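PDB 5I45: glycosyl transferases group 1 family protein from Francisella tularensis subsp. tularensis, which probably transfers sugar residues from an activated donor to an acceptor as a glycosyltransferase of the GT-B fold, of which this chain is the C-terminal domain. Local coordinates for residues 10-14 with 106-110; 29-35 with 60-66; 51-56 with 87-93; 119-125 with 143-147; 129-133 with 190-194. All coordinates share one frame. Residue numbers count along the deposited sequence, not the author numbering.

Contact 1 of 5, residues 10-14 with 106-110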
# COMPACT_ATOMS: atom_id res chain seq x y z
N VAL A 10 -6.12 -16.63 -5.09
CA VAL A 10 -6.62 -15.82 -3.96
C VAL A 10 -6.34 -14.35 -4.23
O VAL A 10 -7.20 -13.49 -4.05
CB VAL A 10 -5.99 -16.26 -2.61
CG1 VAL A 10 -6.37 -15.32 -1.47
CG2 VAL A 10 -6.42 -17.68 -2.29
N PHE A 11 -5.12 -14.06 -4.66
CA PHE A 11 -4.68 -12.69 -4.95
C PHE A 11 -4.63 -12.53 -6.45
O PHE A 11 -3.84 -13.20 -7.14
CB PHE A 11 -3.31 -12.42 -4.32
CG PHE A 11 -3.32 -12.55 -2.83
CD1 PHE A 11 -3.73 -11.48 -2.02
CD2 PHE A 11 -2.97 -13.74 -2.23
CE1 PHE A 11 -3.79 -11.62 -0.65
CE2 PHE A 11 -3.00 -13.87 -0.84
CZ PHE A 11 -3.41 -12.80 -0.05
N TYR A 12 -5.49 -11.66 -6.97
CA TYR A 12 -5.65 -11.44 -8.40
C TYR A 12 -6.37 -10.10 -8.60
O TYR A 12 -7.02 -9.62 -7.67
CB TYR A 12 -6.44 -12.60 -9.06
CG TYR A 12 -7.81 -12.85 -8.44
CD1 TYR A 12 -8.90 -12.06 -8.79
CD2 TYR A 12 -7.99 -13.83 -7.49
CE1 TYR A 12 -10.14 -12.27 -8.22
CE2 TYR A 12 -9.23 -14.05 -6.91
CZ TYR A 12 -10.30 -13.26 -7.28
OH TYR A 12 -11.55 -13.42 -6.72
N PRO A 13 -6.29 -9.50 -9.80
CA PRO A 13 -6.93 -8.22 -10.08
C PRO A 13 -8.44 -8.32 -10.22
O PRO A 13 -8.94 -9.32 -10.68
CB PRO A 13 -6.32 -7.80 -11.42
CG PRO A 13 -5.17 -8.72 -11.66
CD PRO A 13 -5.47 -9.97 -10.93
N ALA A 14 -9.15 -7.27 -9.81
CA ALA A 14 -10.58 -7.22 -10.10
C ALA A 14 -10.81 -6.84 -11.56
O ALA A 14 -9.94 -6.31 -12.23
CB ALA A 14 -11.23 -6.21 -9.23
N PRO A 106 -7.60 -9.90 0.56
CA PRO A 106 -7.49 -9.95 -0.92
C PRO A 106 -8.38 -8.91 -1.63
O PRO A 106 -7.97 -8.29 -2.63
CB PRO A 106 -7.90 -11.39 -1.25
CG PRO A 106 -7.53 -12.17 -0.02
CD PRO A 106 -7.75 -11.25 1.15
N SER A 107 -9.58 -8.67 -1.08
CA SER A 107 -10.47 -7.69 -1.70
C SER A 107 -9.90 -6.28 -1.59
O SER A 107 -10.20 -5.44 -2.44
CB SER A 107 -11.89 -7.72 -1.08
OG SER A 107 -11.91 -7.20 0.22
N TRP A 108 -9.15 -6.01 -0.53
CA TRP A 108 -8.54 -4.68 -0.40
C TRP A 108 -7.49 -4.47 -1.46
O TRP A 108 -7.44 -3.42 -2.07
CB TRP A 108 -7.95 -4.43 1.00
CG TRP A 108 -8.95 -3.86 1.93
CD1 TRP A 108 -9.57 -4.49 2.95
CD2 TRP A 108 -9.50 -2.55 1.87
NE1 TRP A 108 -10.44 -3.64 3.58
CE2 TRP A 108 -10.42 -2.44 2.93
CE3 TRP A 108 -9.28 -1.45 1.05
CZ2 TRP A 108 -11.14 -1.27 3.17
CZ3 TRP A 108 -10.00 -0.28 1.30
CH2 TRP A 108 -10.89 -0.21 2.34
N TYR A 109 -6.66 -5.47 -1.72
CA TYR A 109 -5.67 -5.31 -2.78
C TYR A 109 -6.36 -4.98 -4.10
O TYR A 109 -5.89 -4.13 -4.86
CB TYR A 109 -4.79 -6.54 -2.95
CG TYR A 109 -3.78 -6.73 -1.86
CD1 TYR A 109 -2.67 -5.91 -1.78
CD2 TYR A 109 -3.92 -7.73 -0.91
CE1 TYR A 109 -1.70 -6.11 -0.83
CE2 TYR A 109 -2.96 -7.91 0.06
CZ TYR A 109 -1.86 -7.10 0.08
OH TYR A 109 -0.88 -7.27 1.05
N ARG A 110 -7.50 -5.62 -4.33
CA ARG A 110 -8.27 -5.40 -5.57
C ARG A 110 -8.86 -4.00 -5.70
O ARG A 110 -9.21 -3.58 -6.79
CB ARG A 110 -9.38 -6.45 -5.70
CG ARG A 110 -8.85 -7.77 -6.18
CD ARG A 110 -9.95 -8.75 -6.54
NE ARG A 110 -10.50 -9.46 -5.38
CZ ARG A 110 -9.94 -10.52 -4.81
NH1 ARG A 110 -8.76 -11.00 -5.25
NH2 ARG A 110 -10.55 -11.10 -3.78
O HOH W 1 -9.68 -13.82 -2.95
O HOH W 2 -6.10 -9.73 -4.41
O HOH W 3 -8.14 -4.86 -8.99
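The guanidinium group of Arg110, on helix 104-111, is the chemical centre of this contact. Its NH1 donates two nearly straight hydrogen bonds to backbone carbonyls of the irregular 10-14 segment: 3.2 Å from Arg110 NH1 to Val10 O and 3.3 Å from Arg110 NH1 to Tyr12 O. Val10 O accepts a second bond from water 1 (2.7 Å), which in turn accepts from Arg110 NH2 at 3.0 Å, so both terminal nitrogens serve the same carbonyl, one directly and one through solvent. Two further waters link backbone to backbone. Water 2 accepts a hydrogen bond from Tyr12 N (3.3 Å) and donates to Pro106 O (3.0 Å), which also accepts the helical bond from Arg110 N; water 3 accepts from Ala14 N (2.7 Å) and donates to Arg110 O (2.8 Å). The guanidinium lies flat on the Tyr12 ring, planes at 16°, with Arg110 CZ 4.1 Å from the ring centroid, a cation-pi stack. Beside this polar part, Pro106 CG packs 3.7 Å from Val10 CG1 and 3.8 Å from Phe11 CE1, while Phe11 also reaches Ala133 of helix 126-133. One arginine thus gathers carbonyls and an aromatic face, without a carboxylate from either segment, and together with the waters fastens a segment lacking regular structure to a helix of the Rossmann-like domain.

Contact 2 of 5, residues 29-35 with 60-66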
# COMPACT_ATOMS: atom_id res chain seq x y z
N LYS A 29 -11.66 8.56 -4.82
CA LYS A 29 -11.86 7.75 -6.01
C LYS A 29 -10.78 6.70 -6.25
O LYS A 29 -11.00 5.72 -6.94
CB LYS A 29 -11.95 8.68 -7.22
CG LYS A 29 -13.22 9.52 -7.22
CD LYS A 29 -13.28 10.48 -8.39
CE LYS A 29 -14.47 11.41 -8.29
NZ LYS A 29 -15.73 10.65 -8.38
N TYR A 30 -9.60 6.91 -5.67
CA TYR A 30 -8.42 6.04 -5.88
C TYR A 30 -7.75 5.85 -4.55
O TYR A 30 -7.67 6.80 -3.75
CB TYR A 30 -7.41 6.70 -6.84
CG TYR A 30 -8.00 7.10 -8.16
CD1 TYR A 30 -8.13 6.17 -9.19
CD2 TYR A 30 -8.47 8.38 -8.36
CE1 TYR A 30 -8.70 6.53 -10.41
CE2 TYR A 30 -9.06 8.76 -9.57
CZ TYR A 30 -9.18 7.82 -10.58
OH TYR A 30 -9.74 8.23 -11.78
N GLY A 31 -7.26 4.65 -4.31
CA GLY A 31 -6.66 4.30 -3.05
C GLY A 31 -5.22 3.87 -3.03
O GLY A 31 -4.71 3.24 -3.97
N ILE A 32 -4.59 4.17 -1.92
CA ILE A 32 -3.23 3.76 -1.57
C ILE A 32 -3.32 3.01 -0.26
O ILE A 32 -3.97 3.53 0.66
CB ILE A 32 -2.31 4.97 -1.35
CG1 ILE A 32 -2.27 5.88 -2.56
CG2 ILE A 32 -0.92 4.54 -0.91
CD1 ILE A 32 -2.03 7.32 -2.15
N GLY A 33 -2.69 1.86 -0.10
CA GLY A 33 -2.78 1.13 1.14
C GLY A 33 -1.45 0.66 1.69
O GLY A 33 -0.45 0.50 0.97
N ILE A 34 -1.47 0.41 3.00
CA ILE A 34 -0.41 -0.25 3.72
C ILE A 34 -1.04 -1.34 4.58
O ILE A 34 -2.03 -1.10 5.26
CB ILE A 34 0.49 0.72 4.55
CG1 ILE A 34 1.67 -0.06 5.15
CG2 ILE A 34 -0.29 1.45 5.63
CD1 ILE A 34 2.79 0.82 5.65
N PHE A 35 -0.48 -2.53 4.50
CA PHE A 35 -1.03 -3.71 5.16
C PHE A 35 -0.18 -4.17 6.32
O PHE A 35 1.04 -4.15 6.23
CB PHE A 35 -1.11 -4.87 4.13
CG PHE A 35 -2.17 -4.66 3.11
CD1 PHE A 35 -1.96 -3.81 2.04
CD2 PHE A 35 -3.39 -5.34 3.21
CE1 PHE A 35 -2.95 -3.66 1.08
CE2 PHE A 35 -4.37 -5.16 2.26
CZ PHE A 35 -4.16 -4.31 1.20
N ASP A 60 -8.55 13.57 -4.87
CA ASP A 60 -9.29 12.36 -5.24
C ASP A 60 -8.68 11.06 -4.72
O ASP A 60 -9.24 9.99 -4.90
CB ASP A 60 -9.40 12.23 -6.76
CG ASP A 60 -10.35 13.23 -7.39
OD1 ASP A 60 -11.33 13.67 -6.75
OD2 ASP A 60 -10.14 13.53 -8.58
N TRP A 61 -7.52 11.17 -4.06
CA TRP A 61 -6.79 10.02 -3.55
C TRP A 61 -6.96 9.89 -2.06
O TRP A 61 -7.01 10.89 -1.32
CB TRP A 61 -5.31 10.09 -3.97
CG TRP A 61 -5.14 9.76 -5.44
CD1 TRP A 61 -5.51 10.54 -6.51
CD2 TRP A 61 -4.65 8.53 -6.00
NE1 TRP A 61 -5.27 9.87 -7.69
CE2 TRP A 61 -4.70 8.65 -7.39
CE3 TRP A 61 -4.14 7.35 -5.43
CZ2 TRP A 61 -4.28 7.62 -8.23
CZ3 TRP A 61 -3.72 6.34 -6.27
CH2 TRP A 61 -3.81 6.49 -7.66
N THR A 62 -6.98 8.65 -1.61
CA THR A 62 -7.17 8.32 -0.19
C THR A 62 -6.19 7.24 0.20
O THR A 62 -5.94 6.33 -0.57
CB THR A 62 -8.61 7.84 0.01
OG1 THR A 62 -9.46 8.94 -0.24
CG2 THR A 62 -8.86 7.28 1.42
N ALA A 63 -5.62 7.34 1.39
CA ALA A 63 -4.73 6.34 1.93
C ALA A 63 -5.47 5.56 3.00
O ALA A 63 -6.16 6.18 3.83
CB ALA A 63 -3.49 7.00 2.53
N VAL A 64 -5.29 4.24 3.03
CA VAL A 64 -5.89 3.37 4.01
C VAL A 64 -4.82 2.55 4.71
O VAL A 64 -3.88 2.04 4.08
CB VAL A 64 -7.01 2.45 3.44
CG1 VAL A 64 -8.21 3.26 3.04
CG2 VAL A 64 -6.54 1.61 2.28
N VAL A 65 -4.97 2.44 6.02
CA VAL A 65 -4.09 1.60 6.81
C VAL A 65 -4.93 0.36 7.16
O VAL A 65 -5.95 0.47 7.88
CB VAL A 65 -3.65 2.31 8.08
CG1 VAL A 65 -2.80 1.39 8.94
CG2 VAL A 65 -2.89 3.58 7.72
N ILE A 66 -4.53 -0.78 6.60
CA ILE A 66 -5.22 -2.06 6.76
C ILE A 66 -4.45 -2.89 7.77
O ILE A 66 -3.43 -3.49 7.43
CB ILE A 66 -5.29 -2.85 5.41
CG1 ILE A 66 -5.82 -1.95 4.28
CG2 ILE A 66 -6.13 -4.12 5.56
CD1 ILE A 66 -7.22 -1.44 4.52
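Backbone hydrogen bonds dominate this pairing of parallel strands 30-35 and 61-66. Ile32 and Ile34 each use both N and O, as in Ile32 N to Thr62 O (2.9 Å) and Val64 N to Ile32 O (2.8 Å), and Ile66 N to Ile34 O (2.9 Å) is the last bond. At the start, Asp60 O accepts from both Lys29 N (2.8 Å) and Tyr30 N (3.2 Å). CA-H...O contacts, such as Ala63 CA to Ile32 O at 3.2 Å, supplement them. Aromatic packing marks both ends: Tyr30 CB sits 3.3 Å above the centroid of the six-membered ring of Trp61, and Ile66 CB lies over the Phe35 ring. Apolar contacts fill in between, with Ile32 CG1 3.7 Å from Trp61 CE3. On the face of Thr62, Val64 and Ile66, strand 30-35 contributes Gly31, Gly33 and, at the end, Phe35. Helix 44-57 packs against Ile32 and Ala63 on the other face, completing the beta-alpha-beta crossover of a Rossmann-like GT-B domain.

Contact 3 of 5, residues 51-56 with 87-93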
# COMPACT_ATOMS: atom_id res chain seq x y z
N ALA A 51 1.78 10.25 3.21
CA ALA A 51 0.42 10.47 2.79
C ALA A 51 -0.01 11.89 3.09
O ALA A 51 -0.73 12.50 2.31
CB ALA A 51 -0.54 9.47 3.44
N ILE A 52 0.43 12.44 4.22
CA ILE A 52 0.08 13.81 4.59
C ILE A 52 0.66 14.80 3.58
O ILE A 52 -0.03 15.74 3.17
CB ILE A 52 0.52 14.11 6.04
CG1 ILE A 52 -0.42 13.38 7.01
CG2 ILE A 52 0.54 15.60 6.31
CD1 ILE A 52 0.06 13.42 8.43
N VAL A 53 1.90 14.61 3.17
CA VAL A 53 2.52 15.44 2.15
C VAL A 53 1.81 15.27 0.80
O VAL A 53 1.45 16.22 0.13
CB VAL A 53 4.02 15.04 2.01
CG1 VAL A 53 4.66 15.59 0.74
CG2 VAL A 53 4.80 15.46 3.25
N THR A 54 1.57 14.02 0.41
CA THR A 54 1.08 13.74 -0.92
C THR A 54 -0.38 14.13 -1.12
O THR A 54 -0.75 14.68 -2.16
CB THR A 54 1.26 12.23 -1.21
OG1 THR A 54 2.65 11.89 -1.07
CG2 THR A 54 0.79 11.88 -2.59
N LEU A 55 -1.21 13.78 -0.17
CA LEU A 55 -2.64 13.88 -0.38
C LEU A 55 -3.16 15.29 -0.30
O LEU A 55 -4.28 15.54 -0.76
CB LEU A 55 -3.38 12.92 0.52
CG LEU A 55 -3.03 11.47 0.24
CD1 LEU A 55 -3.78 10.57 1.18
CD2 LEU A 55 -3.29 11.07 -1.21
N LYS A 56 -2.40 16.22 0.27
CA LYS A 56 -2.78 17.63 0.19
C LYS A 56 -2.86 18.03 -1.28
O LYS A 56 -3.70 18.85 -1.67
CB LYS A 56 -1.75 18.50 0.90
CG LYS A 56 -1.79 18.45 2.41
CD LYS A 56 -0.48 18.96 2.99
CE LYS A 56 -0.36 18.71 4.49
NZ LYS A 56 -1.02 19.78 5.28
N ALA A 87 -3.27 17.81 10.37
CA ALA A 87 -3.02 18.19 8.97
C ALA A 87 -4.31 18.48 8.20
O ALA A 87 -4.25 18.86 7.03
CB ALA A 87 -2.26 17.07 8.26
N GLY A 88 -5.47 18.25 8.82
CA GLY A 88 -6.76 18.46 8.15
C GLY A 88 -7.06 17.42 7.09
O GLY A 88 -7.81 17.69 6.15
N LEU A 89 -6.52 16.20 7.26
CA LEU A 89 -6.66 15.13 6.26
C LEU A 89 -7.46 13.92 6.69
O LEU A 89 -7.32 12.83 6.08
CB LEU A 89 -5.25 14.73 5.77
CG LEU A 89 -4.59 15.77 4.88
CD1 LEU A 89 -3.19 15.33 4.53
CD2 LEU A 89 -5.41 16.00 3.62
N ASP A 90 -8.34 14.05 7.68
CA ASP A 90 -9.09 12.87 8.13
C ASP A 90 -10.13 12.35 7.11
O ASP A 90 -10.66 11.28 7.30
CB ASP A 90 -9.72 13.11 9.51
CG ASP A 90 -10.63 14.28 9.53
OD1 ASP A 90 -10.80 14.93 8.49
OD2 ASP A 90 -11.19 14.55 10.61
N LYS A 91 -10.38 13.10 6.05
CA LYS A 91 -11.18 12.59 4.92
C LYS A 91 -10.39 11.86 3.87
O LYS A 91 -10.97 11.34 2.91
CB LYS A 91 -11.93 13.71 4.24
CG LYS A 91 -12.96 14.33 5.16
CD LYS A 91 -13.90 15.26 4.44
CE LYS A 91 -13.18 16.49 3.93
NZ LYS A 91 -12.50 17.25 5.01
N GLN A 92 -9.07 11.83 4.01
CA GLN A 92 -8.21 11.21 3.01
C GLN A 92 -7.25 10.17 3.58
O GLN A 92 -6.57 9.52 2.81
CB GLN A 92 -7.41 12.27 2.25
CG GLN A 92 -8.24 13.08 1.28
CD GLN A 92 -7.37 14.05 0.49
OE1 GLN A 92 -6.72 13.68 -0.51
NE2 GLN A 92 -7.32 15.27 0.95
N ILE A 93 -7.16 10.02 4.90
CA ILE A 93 -6.25 9.04 5.53
C ILE A 93 -7.07 8.34 6.57
O ILE A 93 -7.42 8.93 7.58
CB ILE A 93 -5.00 9.68 6.12
CG1 ILE A 93 -4.28 10.47 5.03
CG2 ILE A 93 -4.08 8.60 6.66
CD1 ILE A 93 -3.13 11.33 5.51
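This is an apolar packing contact between helix 44-57 and the loop that leads from helix 74-86 into the edge strand 93-96, at the flank of the parallel sheet. Ala51, Ile52 and Leu55 present their side chains to Ala87, Leu89 and Ile93. Ile52 takes the middle position: its CG2 lies 3.7 Å from Ala87 CB and 4.1 Å from Leu89 CD1, and its CG1 is 3.7 Å from Ile93 CD1. Ala51 CB touches Ile93 CD1 at 3.8 Å, and Leu55 CD1 lies 3.9 Å from Ile93 CG1. The aliphatic part of exposed Lys56 joins in, with Lys56 CG 4.0 Å from Leu89 CD1. Gly88, with positive phi, ends helix 74-86 in a Schellman motif and turns the chain so that Leu89 points at helix 44-57; Leu89 O then accepts a bond from Gln92 N (2.9 Å), folding the intervening residues into a tight turn that brings Ile93 back to the same helix. Ala51 and Leu55 also touch Ala63 of strand 61-66. The contact has no clear hydrogen bond across it, and Ile52 O, 3.5 Å from Leu89 CD1, is buried without a polar partner. Cohesion therefore comes mainly from the close fit of aliphatic groups rather than from directional bonding.

Contact 4 of 5, residues 119-125 with 143-147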
# COMPACT_ATOMS: atom_id res chain seq x y z
N SER A 119 8.26 -1.51 5.69
CA SER A 119 8.92 -2.12 6.85
C SER A 119 10.40 -1.80 6.92
O SER A 119 11.10 -1.80 5.92
CB SER A 119 8.75 -3.61 6.81
OG SER A 119 9.31 -4.20 7.97
N HIS A 120 10.89 -1.56 8.12
CA HIS A 120 12.31 -1.28 8.26
C HIS A 120 13.19 -2.50 8.05
O HIS A 120 14.25 -2.42 7.40
CB HIS A 120 12.62 -0.68 9.61
CG HIS A 120 11.90 0.60 9.89
ND1 HIS A 120 11.84 1.16 11.15
CD2 HIS A 120 11.16 1.40 9.08
CE1 HIS A 120 11.15 2.28 11.09
NE2 HIS A 120 10.72 2.44 9.86
N LYS A 121 12.73 -3.63 8.58
CA LYS A 121 13.52 -4.89 8.60
C LYS A 121 12.72 -6.15 8.45
O LYS A 121 13.16 -7.10 7.79
CB LYS A 121 14.28 -5.02 9.94
CG LYS A 121 15.31 -3.96 10.16
CD LYS A 121 16.16 -4.19 11.39
CE LYS A 121 17.31 -3.21 11.42
NZ LYS A 121 18.30 -3.43 10.33
N GLU A 122 11.56 -6.20 9.08
CA GLU A 122 10.75 -7.43 9.11
C GLU A 122 10.00 -7.65 7.81
O GLU A 122 9.58 -6.70 7.14
CB GLU A 122 9.77 -7.35 10.29
CG GLU A 122 10.51 -7.19 11.60
CD GLU A 122 9.62 -6.79 12.76
OE1 GLU A 122 8.39 -6.93 12.66
OE2 GLU A 122 10.16 -6.34 13.77
N GLY A 123 9.83 -8.93 7.47
CA GLY A 123 9.11 -9.35 6.29
C GLY A 123 9.79 -10.30 5.38
O GLY A 123 11.02 -10.39 5.33
N PHE A 124 8.97 -11.06 4.65
CA PHE A 124 9.44 -11.97 3.63
C PHE A 124 8.93 -11.54 2.23
O PHE A 124 8.95 -12.35 1.33
CB PHE A 124 9.02 -13.40 3.96
CG PHE A 124 9.50 -13.88 5.30
CD1 PHE A 124 10.85 -14.16 5.51
CD2 PHE A 124 8.60 -14.04 6.36
CE1 PHE A 124 11.29 -14.60 6.75
CE2 PHE A 124 9.05 -14.48 7.60
CZ PHE A 124 10.38 -14.77 7.78
N GLY A 125 8.50 -10.30 2.09
CA GLY A 125 8.03 -9.82 0.80
C GLY A 125 6.65 -10.24 0.37
O GLY A 125 6.25 -9.93 -0.74
N ALA A 143 13.32 -4.47 2.87
CA ALA A 143 12.56 -5.45 3.68
C ALA A 143 11.18 -5.73 3.08
O ALA A 143 10.71 -6.87 3.05
CB ALA A 143 12.40 -4.95 5.11
N GLY A 144 10.50 -4.66 2.67
CA GLY A 144 9.16 -4.76 2.12
C GLY A 144 9.04 -5.61 0.89
O GLY A 144 7.98 -6.16 0.63
N ALA A 145 10.13 -5.73 0.15
CA ALA A 145 10.16 -6.53 -1.08
C ALA A 145 11.31 -7.56 -1.08
O ALA A 145 11.94 -7.84 -2.12
CB ALA A 145 10.22 -5.61 -2.29
N TRP A 146 11.54 -8.12 0.10
CA TRP A 146 12.52 -9.20 0.33
C TRP A 146 12.18 -10.48 -0.46
O TRP A 146 11.00 -10.81 -0.55
CB TRP A 146 12.59 -9.49 1.84
CG TRP A 146 13.71 -10.40 2.20
CD1 TRP A 146 14.98 -10.04 2.53
CD2 TRP A 146 13.67 -11.82 2.23
NE1 TRP A 146 15.74 -11.15 2.77
CE2 TRP A 146 14.96 -12.26 2.60
CE3 TRP A 146 12.67 -12.77 1.97
CZ2 TRP A 146 15.29 -13.62 2.71
CZ3 TRP A 146 13.00 -14.13 2.10
CH2 TRP A 146 14.29 -14.53 2.47
N PRO A 147 13.13 -11.15 -1.11
CA PRO A 147 14.52 -10.76 -1.29
C PRO A 147 14.71 -10.27 -2.74
O PRO A 147 14.62 -11.05 -3.70
CB PRO A 147 15.28 -12.08 -1.09
CG PRO A 147 14.29 -13.14 -1.46
CD PRO A 147 12.91 -12.54 -1.53
O HOH W 4 14.43 -2.27 4.51
O HOH W 5 8.13 -7.97 3.34
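Ser119 begins the segment just past strand 114-117, and its OG donates a 2.6 Å hydrogen bond to Glu122 O, which holds the loop in a tight bend. Its backbone oxygen touches the methyl group opposite, Ser119 O to Ala143 CB at 3.5 Å, and is bonded to the Thr141 hydroxyl. His120 turns its side chain away, to Glu46, but its carbonyl is joined to the other segment by water 4, which donates to His120 O (2.9 Å) and accepts from Ala143 N (3.0 Å). At Lys121 the backbone again meets the same methyl, Lys121 O lying 3.5 Å from Ala143 CB, so that the loop curls round Ala143. These two loops follow consecutive parallel strands, 114-117 and 137-140, at their C-terminal ends, the edge where Rossmann-like domains, as in the GT-B glycosyltransferases, commonly form binding sites. Gly123 has phi 128°, and a side chain there would be jammed against the preceding carbonyl oxygen. Phe124 directs its ring edge toward the face of Trp146 in an offset edge-to-face pair, with centroids 5.9 Å apart and planes at 75°. Gly125, the N-cap residue of helix 126-133, approaches closely enough for a CA-H...O contact, Gly125 CA to Trp146 O at 3.4 Å, where a CB would clash. Water 5 accepts from Gly125 N (2.7 Å) and donates to Ala143 O (2.8 Å) and, weakly, to Gly144 O (3.3 Å).

Contact 5 of 5, residues 129-133 with 190-194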
# COMPACT_ATOMS: atom_id res chain seq x y z
N LEU A 129 4.38 -9.21 -2.96
CA LEU A 129 3.92 -10.20 -3.92
C LEU A 129 2.40 -10.22 -4.07
O LEU A 129 1.88 -10.34 -5.18
CB LEU A 129 4.43 -11.58 -3.57
CG LEU A 129 5.94 -11.75 -3.62
CD1 LEU A 129 6.30 -13.12 -3.11
CD2 LEU A 129 6.47 -11.54 -5.02
N GLU A 130 1.69 -10.13 -2.95
CA GLU A 130 0.22 -10.13 -2.97
C GLU A 130 -0.28 -8.91 -3.76
O GLU A 130 -1.22 -9.01 -4.55
CB GLU A 130 -0.31 -10.12 -1.54
CG GLU A 130 -0.13 -11.43 -0.77
CD GLU A 130 -0.37 -11.30 0.74
OE1 GLU A 130 -0.71 -10.23 1.24
OE2 GLU A 130 -0.19 -12.31 1.46
N ALA A 131 0.35 -7.76 -3.51
CA ALA A 131 -0.02 -6.52 -4.19
C ALA A 131 0.26 -6.62 -5.69
O ALA A 131 -0.58 -6.25 -6.51
CB ALA A 131 0.71 -5.35 -3.59
N MSE A 132 1.44 -7.13 -6.05
CA MSE A 132 1.79 -7.28 -7.45
C MSE A 132 0.91 -8.27 -8.17
O MSE A 132 0.53 -8.05 -9.31
CB MSE A 132 3.27 -7.68 -7.55
CG MSE A 132 4.16 -6.53 -7.04
SE MSE A 132 5.98 -7.08 -6.54
CE MSE A 132 6.82 -7.02 -8.35
N ALA A 133 0.56 -9.36 -7.50
CA ALA A 133 -0.37 -10.34 -8.08
C ALA A 133 -1.75 -9.73 -8.33
O ALA A 133 -2.48 -10.21 -9.20
CB ALA A 133 -0.47 -11.56 -7.17
N ASP A 190 3.26 -9.34 -14.16
CA ASP A 190 3.87 -10.29 -15.08
C ASP A 190 5.00 -11.07 -14.39
O ASP A 190 5.15 -12.25 -14.60
CB ASP A 190 4.39 -9.59 -16.32
CG ASP A 190 3.28 -9.09 -17.23
OD1 ASP A 190 2.12 -9.51 -17.06
OD2 ASP A 190 3.53 -8.24 -18.10
N LEU A 191 5.79 -10.37 -13.59
CA LEU A 191 6.87 -11.00 -12.89
C LEU A 191 6.37 -12.01 -11.88
O LEU A 191 6.82 -13.15 -11.86
CB LEU A 191 7.74 -9.96 -12.17
CG LEU A 191 8.80 -10.54 -11.23
CD1 LEU A 191 9.87 -11.25 -12.03
CD2 LEU A 191 9.41 -9.42 -10.41
N VAL A 192 5.42 -11.62 -11.03
CA VAL A 192 5.02 -12.53 -9.96
C VAL A 192 4.21 -13.72 -10.47
O VAL A 192 4.38 -14.84 -9.97
CB VAL A 192 4.37 -11.78 -8.77
CG1 VAL A 192 5.32 -10.69 -8.30
CG2 VAL A 192 3.01 -11.22 -9.16
N THR A 193 3.39 -13.53 -11.50
CA THR A 193 2.61 -14.66 -12.02
C THR A 193 3.49 -15.65 -12.79
O THR A 193 3.11 -16.81 -12.98
CB THR A 193 1.42 -14.21 -12.90
OG1 THR A 193 1.90 -13.37 -13.95
CG2 THR A 193 0.40 -13.47 -12.07
N THR A 194 4.69 -15.21 -13.17
CA THR A 194 5.64 -16.07 -13.87
C THR A 194 6.61 -16.73 -12.91
O THR A 194 6.86 -17.93 -13.02
CB THR A 194 6.48 -15.28 -14.87
OG1 THR A 194 5.62 -14.66 -15.83
CG2 THR A 194 7.50 -16.17 -15.59
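Helices 126-133 and 178-195 cross here at a steep angle, their short segments running 108° apart with axes 8.8 Å from each other at closest approach. Along the second segment, Asp190 faces away from the contact; its carbonyl serves the helix instead, Asp190 O accepting a 2.7 Å hydrogen bond from Thr194 OG1 further along. Leu191 is the first to touch, its CD2 lying 4.1 Å from CE of Met132, a selenomethionine in this crystal. Val192 then points straight at the partner helix and makes most of the contact. Its CG1 packs 3.6 Å from Leu129 CD2 and 3.7 Å from Met132 CB, while Val192 CG2 lies 3.5 Å from Ala133 N and 4.0 Å from Ala133 CB. The methyls of Val192 thus sit among Leu129, Met132 and Ala133, and the small side chain of Ala133 lets the backbones approach to 6.1 Å between Ala133 CA and Val192 CA. Thr193 turns sideways and bonds back to Tyr189, and Thr194 lies beyond reach of helix 126-133. Ala131, which points away from this crossing, and Met132 also touch Val138 of strand 137-140. Ala133 N, although near Val192 CG2, is satisfied by Leu129 O at 2.8 Å. The crossing of helix 178-195 depends on van der Waals packing of aliphatic groups, with no hydrogen bond between the segments.

Overall arrangement
The contacts are spread round one Rossmann-like domain whose six-stranded parallel sheet has contact 2 near its middle. Contacts 2 and 3 interlock along the chain, centres 11 Å apart: helix 44-57 of contact 3 connects the two strands of contact 2, and Leu55 packs on Trp61. Contact 1 encloses both in sequence; its Tyr109 and Trp108 pack on Phe35 and Ile66 of contact 2, and its Tyr109 also meets Ala131 of contact 5, 11 Å away between centres. Contacts 4 and 5 come later and alternate in sequence, centres 16 Å apart. Contacts 3 and 5, centres 29 Å apart, lie on opposite sides of the chain's centre, and contacts 3, 2, 1 and 5 touch in succession across the domain.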